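Kinesin-like protein Nod (Drosophila melanogaster, PDB 3DC4) binds and hydrolyses ATP through its kinesin motor domain, the part present here, and is required for meiotic segregation of non-exchange chromosomes. Local coordinates at residues A[67-72]-A[76-81]; A[112-117]-A[220-225]; A[275-280]-A[284-289]. One frame throughout, in Å; residues are numbered along the deposited sequence.

Contact 1 (A[67-72]-A[76-81])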
ATOM      1  N   HIS A  67      -5.685   5.692 -12.511  1.00 17.58           N
ATOM      2  CA  HIS A  67      -5.821   6.996 -11.870  1.00 20.16           C
ATOM      3  C   HIS A  67      -4.548   7.798 -12.079  1.00 19.46           C
ATOM      4  O   HIS A  67      -3.455   7.267 -11.933  1.00 20.14           O
ATOM      5  CB  HIS A  67      -6.030   6.835 -10.358  1.00 22.42           C
ATOM      6  CG  HIS A  67      -7.255   6.060  -9.986  1.00 23.90           C
ATOM      7  ND1 HIS A  67      -8.526   6.582 -10.097  1.00 24.10           N
ATOM      8  CD2 HIS A  67      -7.406   4.798  -9.514  1.00 24.99           C
ATOM      9  CE1 HIS A  67      -9.407   5.676  -9.709  1.00 26.11           C
ATOM     10  NE2 HIS A  67      -8.754   4.585  -9.350  1.00 24.42           N
ATOM     11  N   ALA A  68      -4.688   9.069 -12.435  1.00 20.56           N
ATOM     12  CA  ALA A  68      -3.532   9.944 -12.607  1.00 20.30           C
ATOM     13  C   ALA A  68      -3.880  11.214 -11.830  1.00 23.16           C
ATOM     14  O   ALA A  68      -4.695  12.027 -12.280  1.00 24.47           O
ATOM     15  CB  ALA A  68      -3.292  10.255 -14.089  1.00 21.05           C
ATOM     16  N   PHE A  69      -3.265  11.364 -10.658  1.00 20.00           N
ATOM     17  CA  PHE A  69      -3.518  12.494  -9.769  1.00 19.29           C
ATOM     18  C   PHE A  69      -2.460  13.590  -9.822  1.00 20.51           C
ATOM     19  O   PHE A  69      -1.294  13.351  -9.503  1.00 18.18           O
ATOM     20  CB  PHE A  69      -3.614  12.011  -8.314  1.00 19.88           C
ATOM     21  CG  PHE A  69      -4.631  10.925  -8.084  1.00 20.08           C
ATOM     22  CD1 PHE A  69      -5.990  11.168  -8.277  1.00 20.71           C
ATOM     23  CD2 PHE A  69      -4.232   9.665  -7.638  1.00 21.51           C
ATOM     24  CE1 PHE A  69      -6.934  10.175  -8.026  1.00 20.73           C
ATOM     25  CE2 PHE A  69      -5.173   8.664  -7.383  1.00 20.88           C
ATOM     26  CZ  PHE A  69      -6.524   8.918  -7.579  1.00 20.05           C
ATOM     27  N   PRO A  70      -2.853  14.810 -10.226  1.00 21.69           N
ATOM     28  CA  PRO A  70      -1.886  15.912 -10.286  1.00 22.72           C
ATOM     29  C   PRO A  70      -1.555  16.388  -8.870  1.00 21.86           C
ATOM     30  O   PRO A  70      -2.243  16.025  -7.911  1.00 20.69           O
ATOM     31  CB  PRO A  70      -2.618  16.970 -11.110  1.00 23.89           C
ATOM     32  CG  PRO A  70      -4.050  16.729 -10.761  1.00 26.68           C
ATOM     33  CD  PRO A  70      -4.149  15.218 -10.797  1.00 23.44           C
ATOM     34  N   ALA A  71      -0.513  17.203  -8.743  1.00 21.56           N
ATOM     35  CA  ALA A  71      -0.093  17.704  -7.440  1.00 22.70           C
ATOM     36  C   ALA A  71      -1.193  18.455  -6.690  1.00 22.57           C
ATOM     37  O   ALA A  71      -1.086  18.659  -5.489  1.00 24.91           O
ATOM     38  CB  ALA A  71       1.122  18.596  -7.602  1.00 21.54           C
ATOM     39  N   THR A  72      -2.256  18.848  -7.382  1.00 21.84           N
ATOM     40  CA  THR A  72      -3.344  19.585  -6.740  1.00 24.25           C
ATOM     41  C   THR A  72      -4.399  18.720  -6.052  1.00 24.30           C
ATOM     42  O   THR A  72      -5.256  19.240  -5.347  1.00 24.93           O
ATOM     43  CB  THR A  72      -4.067  20.501  -7.752  1.00 24.50           C
ATOM     44  OG1 THR A  72      -4.450  19.734  -8.900  1.00 26.80           O
ATOM     45  CG2 THR A  72      -3.149  21.644  -8.187  1.00 25.20           C
ATOM     46  N   ASP A  76      -8.155  13.801   0.756  1.00 18.15           N
ATOM     47  CA  ASP A  76      -9.539  13.341   0.759  1.00 20.67           C
ATOM     48  C   ASP A  76      -9.946  12.768  -0.593  1.00 21.03           C
ATOM     49  O   ASP A  76     -10.479  11.658  -0.673  1.00 20.90           O
ATOM     50  CB  ASP A  76     -10.483  14.486   1.145  1.00 24.49           C
ATOM     51  CG  ASP A  76     -11.946  14.125   0.958  1.00 28.60           C
ATOM     52  OD1 ASP A  76     -12.541  14.535  -0.059  1.00 35.00           O
ATOM     53  OD2 ASP A  76     -12.501  13.419   1.821  1.00 28.75           O
ATOM     54  N   GLU A  77      -9.695  13.522  -1.658  1.00 19.41           N
ATOM     55  CA  GLU A  77     -10.043  13.058  -2.994  1.00 21.41           C
ATOM     56  C   GLU A  77      -9.315  11.779  -3.365  1.00 19.55           C
ATOM     57  O   GLU A  77      -9.916  10.828  -3.860  1.00 18.25           O
ATOM     58  CB  GLU A  77      -9.721  14.128  -4.040  1.00 25.15           C
ATOM     59  CG  GLU A  77     -10.911  14.976  -4.435  1.00 34.79           C
ATOM     60  CD  GLU A  77     -12.090  14.130  -4.892  1.00 38.39           C
ATOM     61  OE1 GLU A  77     -11.943  13.364  -5.874  1.00 41.70           O
ATOM     62  OE2 GLU A  77     -13.167  14.231  -4.264  1.00 42.31           O
ATOM     63  N   MET A  78      -8.008  11.765  -3.138  1.00 19.65           N
ATOM     64  CA  MET A  78      -7.202  10.600  -3.455  1.00 20.96           C
ATOM     65  C   MET A  78      -7.708   9.367  -2.712  1.00 18.86           C
ATOM     66  O   MET A  78      -7.845   8.294  -3.299  1.00 18.35           O
ATOM     67  CB  MET A  78      -5.737  10.880  -3.111  1.00 24.60           C
ATOM     68  CG  MET A  78      -4.785   9.742  -3.449  1.00 31.90           C
ATOM     69  SD  MET A  78      -4.501   8.624  -2.052  1.00 35.22           S
ATOM     70  CE  MET A  78      -5.445   7.188  -2.505  1.00 39.76           C
ATOM     71  N   TYR A  79      -8.003   9.530  -1.427  1.00 17.60           N
ATOM     72  CA  TYR A  79      -8.502   8.424  -0.610  1.00 17.47           C
ATOM     73  C   TYR A  79      -9.877   7.964  -1.106  1.00 18.01           C
ATOM     74  O   TYR A  79     -10.119   6.776  -1.284  1.00 17.67           O
ATOM     75  CB  TYR A  79      -8.598   8.855   0.863  1.00 18.39           C
ATOM     76  CG  TYR A  79      -9.403   7.896   1.714  1.00 19.90           C
ATOM     77  CD1 TYR A  79      -8.879   6.663   2.101  1.00 18.57           C
ATOM     78  CD2 TYR A  79     -10.723   8.185   2.060  1.00 20.27           C
ATOM     79  CE1 TYR A  79      -9.650   5.738   2.801  1.00 19.15           C
ATOM     80  CE2 TYR A  79     -11.504   7.262   2.761  1.00 21.66           C
ATOM     81  CZ  TYR A  79     -10.959   6.041   3.122  1.00 21.17           C
ATOM     82  OH  TYR A  79     -11.730   5.108   3.766  1.00 20.18           O
ATOM     83  N   GLN A  80     -10.774   8.917  -1.330  1.00 17.59           N
ATOM     84  CA  GLN A  80     -12.111   8.586  -1.794  1.00 17.95           C
ATOM     85  C   GLN A  80     -12.093   7.839  -3.126  1.00 17.53           C
ATOM     86  O   GLN A  80     -12.831   6.886  -3.309  1.00 18.73           O
ATOM     87  CB  GLN A  80     -12.954   9.859  -1.918  1.00 18.77           C
ATOM     88  CG  GLN A  80     -13.165  10.565  -0.592  1.00 27.13           C
ATOM     89  CD  GLN A  80     -14.210   9.905   0.276  1.00 30.62           C
ATOM     90  OE1 GLN A  80     -14.078   9.857   1.501  1.00 35.11           O
ATOM     91  NE2 GLN A  80     -15.277   9.419  -0.349  1.00 33.55           N
ATOM     92  N   ALA A  81     -11.240   8.262  -4.051  1.00 16.99           N
ATOM     93  CA  ALA A  81     -11.174   7.621  -5.357  1.00 18.59           C
ATOM     94  C   ALA A  81     -10.448   6.291  -5.370  1.00 19.46           C
ATOM     95  O   ALA A  81     -10.875   5.349  -6.032  1.00 18.94           O
ATOM     96  CB  ALA A  81     -10.510   8.554  -6.367  1.00 19.34           C
TER
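F69 reaches from strand 67-69 into a corner made by M78 and A81 on helix 76-81. Its CB leaves the backbone toward the helix. With chi1 at -55°, CG stands beside the backbone N, anti to the carbonyl carbon, and the ring is carried forward from there. The touching is done by the far end of the ring. CE2 lies 4.1 Å from M78 CG, and this methylene sits over one ring face. CZ, at the tip, is 4.2 Å from A81 CB, which meets the edge of the ring close to its plane. M78 crosses F69 at about a right angle, its chain bending at chi2 and chi3 beyond CG. H67 touches A81 as well: CE1 and NE2 are both 4.0 Å from A81 O, obliquely to the ring. The apolar part is F69 against M78 and A81; the two segments together bury 168 Å². In this corner of the kinesin motor domain the strand runs through a short loop into helix 75-82, which packs back antiparallel on it, the short axes 175° apart and 10.7 Å from each other. On the sheet side, strand 67-69 pairs in parallel with strand 23-30, where F69 and H67 both touch A27; on the helical side, M78 touches I127 of helix 127-141, while Y79 packs on helix 84-92.

Contact 2 (A[112-117]-A[220-225])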
ATOM      1  N   MET A 112       0.210   7.606   2.329  1.00 14.75           N
ATOM      2  CA  MET A 112      -0.282   6.459   3.070  1.00 16.68           C
ATOM      3  C   MET A 112      -0.670   6.787   4.503  1.00 15.88           C
ATOM      4  O   MET A 112      -1.375   6.012   5.148  1.00 15.58           O
ATOM      5  CB  MET A 112       0.763   5.344   3.049  1.00 17.28           C
ATOM      6  CG  MET A 112       1.180   4.909   1.643  1.00 19.05           C
ATOM      7  SD  MET A 112      -0.238   4.721   0.528  1.00 21.73           S
ATOM      8  CE  MET A 112      -0.434   2.933   0.538  1.00 21.53           C
ATOM      9  N   GLY A 113      -0.206   7.930   4.999  1.00 16.55           N
ATOM     10  CA  GLY A 113      -0.528   8.344   6.359  1.00 20.98           C
ATOM     11  C   GLY A 113       0.249   7.595   7.424  1.00 23.48           C
ATOM     12  O   GLY A 113      -0.314   7.152   8.421  1.00 23.26           O
ATOM     13  N   MET A 114       1.555   7.477   7.212  1.00 27.11           N
ATOM     14  CA  MET A 114       2.440   6.772   8.127  1.00 31.30           C
ATOM     15  C   MET A 114       2.845   7.570   9.361  1.00 32.86           C
ATOM     16  O   MET A 114       3.372   7.010  10.320  1.00 34.54           O
ATOM     17  CB  MET A 114       3.693   6.328   7.375  1.00 32.91           C
ATOM     18  CG  MET A 114       3.420   5.315   6.280  1.00 34.80           C
ATOM     19  SD  MET A 114       2.709   3.785   6.933  1.00 42.35           S
ATOM     20  CE  MET A 114       4.085   3.145   7.875  1.00 39.96           C
ATOM     21  N   THR A 115       2.597   8.874   9.334  1.00 34.10           N
ATOM     22  CA  THR A 115       2.937   9.741  10.455  1.00 35.19           C
ATOM     23  C   THR A 115       1.793   9.749  11.466  1.00 35.98           C
ATOM     24  O   THR A 115       0.624   9.759  11.089  1.00 34.65           O
ATOM     25  CB  THR A 115       3.196  11.188   9.979  1.00 35.25           C
ATOM     26  OG1 THR A 115       4.297  11.197   9.063  1.00 36.04           O
ATOM     27  CG2 THR A 115       3.526  12.096  11.165  1.00 36.40           C
ATOM     28  N   PRO A 116       2.117   9.735  12.771  1.00 37.16           N
ATOM     29  CA  PRO A 116       1.085   9.743  13.814  1.00 37.03           C
ATOM     30  C   PRO A 116       0.064  10.856  13.581  1.00 37.42           C
ATOM     31  O   PRO A 116       0.414  12.035  13.545  1.00 38.84           O
ATOM     32  CB  PRO A 116       1.893   9.941  15.092  1.00 37.73           C
ATOM     33  CG  PRO A 116       3.162   9.201  14.788  1.00 37.20           C
ATOM     34  CD  PRO A 116       3.464   9.629  13.361  1.00 37.15           C
ATOM     35  N   PRO A 117      -1.216  10.488  13.419  1.00 37.75           N
ATOM     36  CA  PRO A 117      -2.332  11.408  13.180  1.00 38.36           C
ATOM     37  C   PRO A 117      -2.355  12.637  14.088  1.00 39.27           C
ATOM     38  O   PRO A 117      -2.608  13.750  13.627  1.00 37.20           O
ATOM     39  CB  PRO A 117      -3.554  10.519  13.385  1.00 39.49           C
ATOM     40  CG  PRO A 117      -3.075   9.196  12.902  1.00 38.36           C
ATOM     41  CD  PRO A 117      -1.708   9.103  13.529  1.00 38.24           C
ATOM     42  N   SER A 220      14.391   0.612   3.896  1.00 38.20           N
ATOM     43  CA  SER A 220      13.471   0.220   4.960  1.00 34.47           C
ATOM     44  C   SER A 220      12.015   0.368   4.522  1.00 31.20           C
ATOM     45  O   SER A 220      11.527   1.481   4.355  1.00 30.82           O
ATOM     46  CB  SER A 220      13.721   1.076   6.203  1.00 34.63           C
ATOM     47  OG  SER A 220      12.739   0.834   7.195  1.00 29.62           O
ATOM     48  N   HIS A 221      11.326  -0.757   4.347  1.00 28.58           N
ATOM     49  CA  HIS A 221       9.925  -0.752   3.931  1.00 26.98           C
ATOM     50  C   HIS A 221       9.023  -0.892   5.143  1.00 25.36           C
ATOM     51  O   HIS A 221       9.384  -1.551   6.119  1.00 23.53           O
ATOM     52  CB  HIS A 221       9.654  -1.910   2.971  1.00 28.60           C
ATOM     53  CG  HIS A 221      10.669  -2.032   1.883  1.00 30.96           C
ATOM     54  ND1 HIS A 221      10.796  -1.101   0.875  1.00 31.59           N
ATOM     55  CD2 HIS A 221      11.634  -2.956   1.669  1.00 32.94           C
ATOM     56  CE1 HIS A 221      11.797  -1.448   0.084  1.00 32.04           C
ATOM     57  NE2 HIS A 221      12.323  -2.569   0.545  1.00 33.18           N
ATOM     58  N   ALA A 222       7.854  -0.263   5.089  1.00 22.74           N
ATOM     59  CA  ALA A 222       6.907  -0.350   6.194  1.00 21.41           C
ATOM     60  C   ALA A 222       5.589  -0.933   5.729  1.00 21.84           C
ATOM     61  O   ALA A 222       5.105  -0.620   4.640  1.00 18.61           O
ATOM     62  CB  ALA A 222       6.687   1.016   6.809  1.00 20.31           C
ATOM     63  N   ILE A 223       5.017  -1.784   6.571  1.00 20.33           N
ATOM     64  CA  ILE A 223       3.749  -2.420   6.269  1.00 20.56           C
ATOM     65  C   ILE A 223       2.845  -2.353   7.491  1.00 21.59           C
ATOM     66  O   ILE A 223       3.034  -3.096   8.460  1.00 22.83           O
ATOM     67  CB  ILE A 223       3.951  -3.894   5.883  1.00 21.26           C
ATOM     68  CG1 ILE A 223       4.877  -3.971   4.661  1.00 23.44           C
ATOM     69  CG2 ILE A 223       2.604  -4.547   5.586  1.00 21.42           C
ATOM     70  CD1 ILE A 223       5.504  -5.337   4.426  1.00 27.47           C
ATOM     71  N   VAL A 224       1.889  -1.435   7.467  1.00 19.23           N
ATOM     72  CA  VAL A 224       0.948  -1.311   8.569  1.00 19.31           C
ATOM     73  C   VAL A 224      -0.326  -1.968   8.069  1.00 18.69           C
ATOM     74  O   VAL A 224      -0.868  -1.602   7.024  1.00 19.16           O
ATOM     75  CB  VAL A 224       0.676   0.160   8.937  1.00 21.19           C
ATOM     76  CG1 VAL A 224      -0.377   0.234  10.025  1.00 19.64           C
ATOM     77  CG2 VAL A 224       1.957   0.815   9.416  1.00 22.84           C
ATOM     78  N   THR A 225      -0.788  -2.961   8.809  1.00 16.73           N
ATOM     79  CA  THR A 225      -1.978  -3.685   8.417  1.00 17.17           C
ATOM     80  C   THR A 225      -3.122  -3.536   9.394  1.00 19.49           C
ATOM     81  O   THR A 225      -2.960  -3.730  10.601  1.00 20.02           O
ATOM     82  CB  THR A 225      -1.672  -5.183   8.253  1.00 17.54           C
ATOM     83  OG1 THR A 225      -0.741  -5.354   7.182  1.00 21.80           O
ATOM     84  CG2 THR A 225      -2.941  -5.969   7.953  1.00 15.83           C
TER
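M114 meets A222 and V224 with the end of its side chain. The methyl CE is equally far from two carbons of strand 220-225: 3.5 Å from A222 CB and 3.5 Å from V224 CG2. Those two carbons, A222 CB and V224 CG2, are 5.4 Å apart, so the methyl fits into the notch between them, and both separations are close for apolar carbons. Just behind CE, M114 SD passes 3.9 Å from V224 CG2, so the valine meets both the sulfur and the methyl. The two side chains run alongside one another with opposite headings. The methionine is folded, with chi2 at -61° and chi3 at -67°, and these bends bring CE down onto the strand between A222 and V224. On V224, chi1 of 176° sets CG1 anti to the backbone N and leaves CG2 as the branch that faces the methionine. A222 and V224 point to the same side of the strand, whereas I223 between them points away. All three contacting residues are buried, and no hydrogen bond joins the two segments. M114 follows the end of the P-loop helix 108-112, which closes in a Schellman motif: G113, with positive phi, is the C-prime residue, G113 N bonds to Y110 O and M114 N to S109 O. Leaving the helix, the chain places M114's side chain against the central sheet of the kinesin motor domain. There, strand 220-229 runs antiparallel to both of its neighbours, 151-160 and 234-241. F156 from the first touches M114 and A222, and D241 from the second also touches M114. I198 of helix 192-204 packs on V224.

Contact 3 (A[275-280]-A[284-289])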
ATOM      1  N   VAL A 275       1.728 -11.864  -9.465  1.00 31.48           N
ATOM      2  CA  VAL A 275       0.494 -11.560 -10.183  1.00 33.01           C
ATOM      3  C   VAL A 275       0.396 -12.357 -11.482  1.00 34.18           C
ATOM      4  O   VAL A 275      -0.662 -12.886 -11.815  1.00 33.24           O
ATOM      5  CB  VAL A 275       0.394 -10.050 -10.505  1.00 32.81           C
ATOM      6  CG1 VAL A 275      -0.880  -9.765 -11.284  1.00 31.95           C
ATOM      7  CG2 VAL A 275       0.409  -9.245  -9.210  1.00 32.81           C
ATOM      8  N   MET A 276       1.506 -12.446 -12.207  1.00 36.57           N
ATOM      9  CA  MET A 276       1.540 -13.176 -13.466  1.00 39.52           C
ATOM     10  C   MET A 276       1.401 -14.681 -13.257  1.00 40.17           C
ATOM     11  O   MET A 276       0.606 -15.338 -13.928  1.00 41.01           O
ATOM     12  CB  MET A 276       2.843 -12.880 -14.202  1.00 43.48           C
ATOM     13  CG  MET A 276       2.973 -11.444 -14.665  1.00 47.06           C
ATOM     14  SD  MET A 276       4.512 -11.178 -15.566  1.00 53.71           S
ATOM     15  CE  MET A 276       4.194 -12.150 -17.051  1.00 51.90           C
ATOM     16  N   SER A 277       2.183 -15.216 -12.326  1.00 41.45           N
ATOM     17  CA  SER A 277       2.161 -16.638 -12.012  1.00 43.12           C
ATOM     18  C   SER A 277       0.756 -17.117 -11.678  1.00 44.17           C
ATOM     19  O   SER A 277       0.374 -18.232 -12.028  1.00 44.71           O
ATOM     20  CB  SER A 277       3.093 -16.931 -10.837  1.00 42.99           C
ATOM     21  OG  SER A 277       4.437 -16.629 -11.172  1.00 44.33           O
ATOM     22  N   MET A 278      -0.009 -16.270 -11.000  1.00 45.11           N
ATOM     23  CA  MET A 278      -1.372 -16.614 -10.621  1.00 46.94           C
ATOM     24  C   MET A 278      -2.277 -16.644 -11.843  1.00 49.18           C
ATOM     25  O   MET A 278      -3.083 -17.560 -12.008  1.00 49.69           O
ATOM     26  CB  MET A 278      -1.907 -15.598  -9.610  1.00 46.26           C
ATOM     27  CG  MET A 278      -1.239 -15.665  -8.250  1.00 43.68           C
ATOM     28  SD  MET A 278      -1.707 -14.294  -7.180  1.00 44.71           S
ATOM     29  CE  MET A 278      -3.379 -14.781  -6.700  1.00 42.62           C
ATOM     30  N   ALA A 279      -2.137 -15.637 -12.699  1.00 51.03           N
ATOM     31  CA  ALA A 279      -2.944 -15.546 -13.909  1.00 53.95           C
ATOM     32  C   ALA A 279      -2.739 -16.759 -14.808  1.00 55.73           C
ATOM     33  O   ALA A 279      -3.698 -17.423 -15.197  1.00 56.19           O
ATOM     34  CB  ALA A 279      -2.597 -14.274 -14.665  1.00 54.38           C
ATOM     35  N   ALA A 280      -1.481 -17.045 -15.132  1.00 57.74           N
ATOM     36  CA  ALA A 280      -1.147 -18.173 -15.993  1.00 59.96           C
ATOM     37  C   ALA A 280      -1.262 -19.497 -15.244  1.00 61.57           C
ATOM     38  O   ALA A 280      -1.113 -20.568 -15.832  1.00 61.68           O
ATOM     39  CB  ALA A 280       0.263 -18.005 -16.545  1.00 60.14           C
ATOM     40  N   VAL A 284       2.771 -22.968  -9.029  1.00 60.59           N
ATOM     41  CA  VAL A 284       3.731 -22.598  -7.996  1.00 57.45           C
ATOM     42  C   VAL A 284       3.966 -21.089  -8.039  1.00 54.30           C
ATOM     43  O   VAL A 284       4.489 -20.561  -9.021  1.00 53.87           O
ATOM     44  CB  VAL A 284       5.083 -23.319  -8.187  1.00 58.27           C
ATOM     45  CG1 VAL A 284       5.987 -23.047  -6.994  1.00 58.62           C
ATOM     46  CG2 VAL A 284       4.859 -24.813  -8.355  1.00 58.51           C
ATOM     47  N   ILE A 285       3.576 -20.402  -6.970  1.00 50.15           N
ATOM     48  CA  ILE A 285       3.727 -18.953  -6.884  1.00 45.30           C
ATOM     49  C   ILE A 285       5.033 -18.569  -6.196  1.00 42.53           C
ATOM     50  O   ILE A 285       5.326 -19.033  -5.093  1.00 41.61           O
ATOM     51  CB  ILE A 285       2.548 -18.332  -6.114  1.00 45.69           C
ATOM     52  CG1 ILE A 285       1.232 -18.822  -6.718  1.00 45.19           C
ATOM     53  CG2 ILE A 285       2.622 -16.812  -6.180  1.00 44.22           C
ATOM     54  CD1 ILE A 285       0.005 -18.393  -5.950  1.00 46.83           C
ATOM     55  N   PRO A 286       5.833 -17.701  -6.840  1.00 39.88           N
ATOM     56  CA  PRO A 286       7.119 -17.248  -6.302  1.00 37.91           C
ATOM     57  C   PRO A 286       7.011 -16.302  -5.108  1.00 36.87           C
ATOM     58  O   PRO A 286       7.607 -15.226  -5.104  1.00 35.52           O
ATOM     59  CB  PRO A 286       7.778 -16.591  -7.509  1.00 37.44           C
ATOM     60  CG  PRO A 286       6.611 -15.986  -8.217  1.00 39.14           C
ATOM     61  CD  PRO A 286       5.574 -17.090  -8.157  1.00 39.25           C
ATOM     62  N   TYR A 287       6.256 -16.710  -4.095  1.00 34.80           N
ATOM     63  CA  TYR A 287       6.088 -15.890  -2.902  1.00 35.02           C
ATOM     64  C   TYR A 287       7.421 -15.641  -2.199  1.00 34.95           C
ATOM     65  O   TYR A 287       7.681 -14.536  -1.719  1.00 32.63           O
ATOM     66  CB  TYR A 287       5.111 -16.557  -1.924  1.00 33.79           C
ATOM     67  CG  TYR A 287       3.662 -16.537  -2.371  1.00 32.98           C
ATOM     68  CD1 TYR A 287       2.936 -17.719  -2.509  1.00 31.11           C
ATOM     69  CD2 TYR A 287       3.011 -15.328  -2.639  1.00 32.21           C
ATOM     70  CE1 TYR A 287       1.598 -17.698  -2.903  1.00 30.69           C
ATOM     71  CE2 TYR A 287       1.675 -15.296  -3.034  1.00 29.16           C
ATOM     72  CZ  TYR A 287       0.975 -16.485  -3.163  1.00 31.47           C
ATOM     73  OH  TYR A 287      -0.344 -16.468  -3.559  1.00 29.22           O
ATOM     74  N   ARG A 288       8.269 -16.664  -2.144  1.00 34.59           N
ATOM     75  CA  ARG A 288       9.557 -16.535  -1.471  1.00 35.25           C
ATOM     76  C   ARG A 288      10.622 -15.778  -2.255  1.00 33.70           C
ATOM     77  O   ARG A 288      11.770 -15.687  -1.820  1.00 32.43           O
ATOM     78  CB  ARG A 288      10.079 -17.917  -1.064  1.00 39.16           C
ATOM     79  CG  ARG A 288       9.259 -18.553   0.046  1.00 44.26           C
ATOM     80  CD  ARG A 288       9.990 -19.712   0.698  1.00 49.57           C
ATOM     81  NE  ARG A 288       9.307 -20.173   1.906  1.00 53.35           N
ATOM     82  CZ  ARG A 288       9.819 -21.051   2.764  1.00 55.08           C
ATOM     83  NH1 ARG A 288      11.022 -21.565   2.549  1.00 56.30           N
ATOM     84  NH2 ARG A 288       9.126 -21.412   3.837  1.00 56.19           N
ATOM     85  N   ASP A 289      10.243 -15.229  -3.405  1.00 33.04           N
ATOM     86  CA  ASP A 289      11.183 -14.459  -4.210  1.00 32.61           C
ATOM     87  C   ASP A 289      11.635 -13.215  -3.447  1.00 31.34           C
ATOM     88  O   ASP A 289      12.686 -12.648  -3.739  1.00 31.29           O
ATOM     89  CB  ASP A 289      10.541 -14.059  -5.544  1.00 34.53           C
ATOM     90  CG  ASP A 289      10.952 -14.976  -6.682  1.00 36.05           C
ATOM     91  OD1 ASP A 289      11.362 -16.119  -6.400  1.00 36.30           O
ATOM     92  OD2 ASP A 289      10.862 -14.557  -7.856  1.00 37.92           O
TER
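V284 meets S277 through its backbone, with V284 O 4.3 Å from S277 CB, while its side chain points away from the helix. I285 comes next and makes the apolar side-chain contact: CD1 lies 3.8 Å from M278 CG, the two side chains passing aslant. Its CG1 arm is extended (chi2 174°), which carries CD1 out to the methionine. Its other branch, CG2, sits 3.4 Å above the plane of the Y287 ring, over the centre, so I285 lies between M278 and the tyrosine. P286 then sets CD against S277, 3.3 Å from OG. That hydroxyl is hydrogen-bonded to K273 O one helical turn back, so the proline meets an oxygen already engaged by its own helix. P286 is also the centre of an inverse gamma turn, in which Y287 N bonds to I285 O at 2.7 Å. In kinesins the elements represented here by helix 267-279, the loop after it and helix 291-295 generally form the core of the microtubule-binding face, and the same role is probable in Nod. Y287 follows, with OH a distant 4.4 Å from M278 SD and hydrogen-bonded to L300 O. At the end of the segment, D289 OD2 forms a salt bridge with K273 NZ of helix 267-279.

How the contacts relate
Contacts 1 and 2 both reach the main sheet and both lie near the nucleotide site, their centres about 19 Å apart and their nearest atoms about 6 Å apart without touching. The side chain of M78 in contact 1 is about 8 Å from the bound ADP; that of M114 in contact 2 is about 7 Å from both ADP and the magnesium ion, and it touches residues of the P-loop. Contact 3 lies away from this site, its centre about 30 Å from that of contact 1, on the opposite side of the chain's centre, and about 26 Å from that of contact 2. Contacts 1 and 2 thus lie near the nucleotide, contact 3 on a part that probably faces the microtubule.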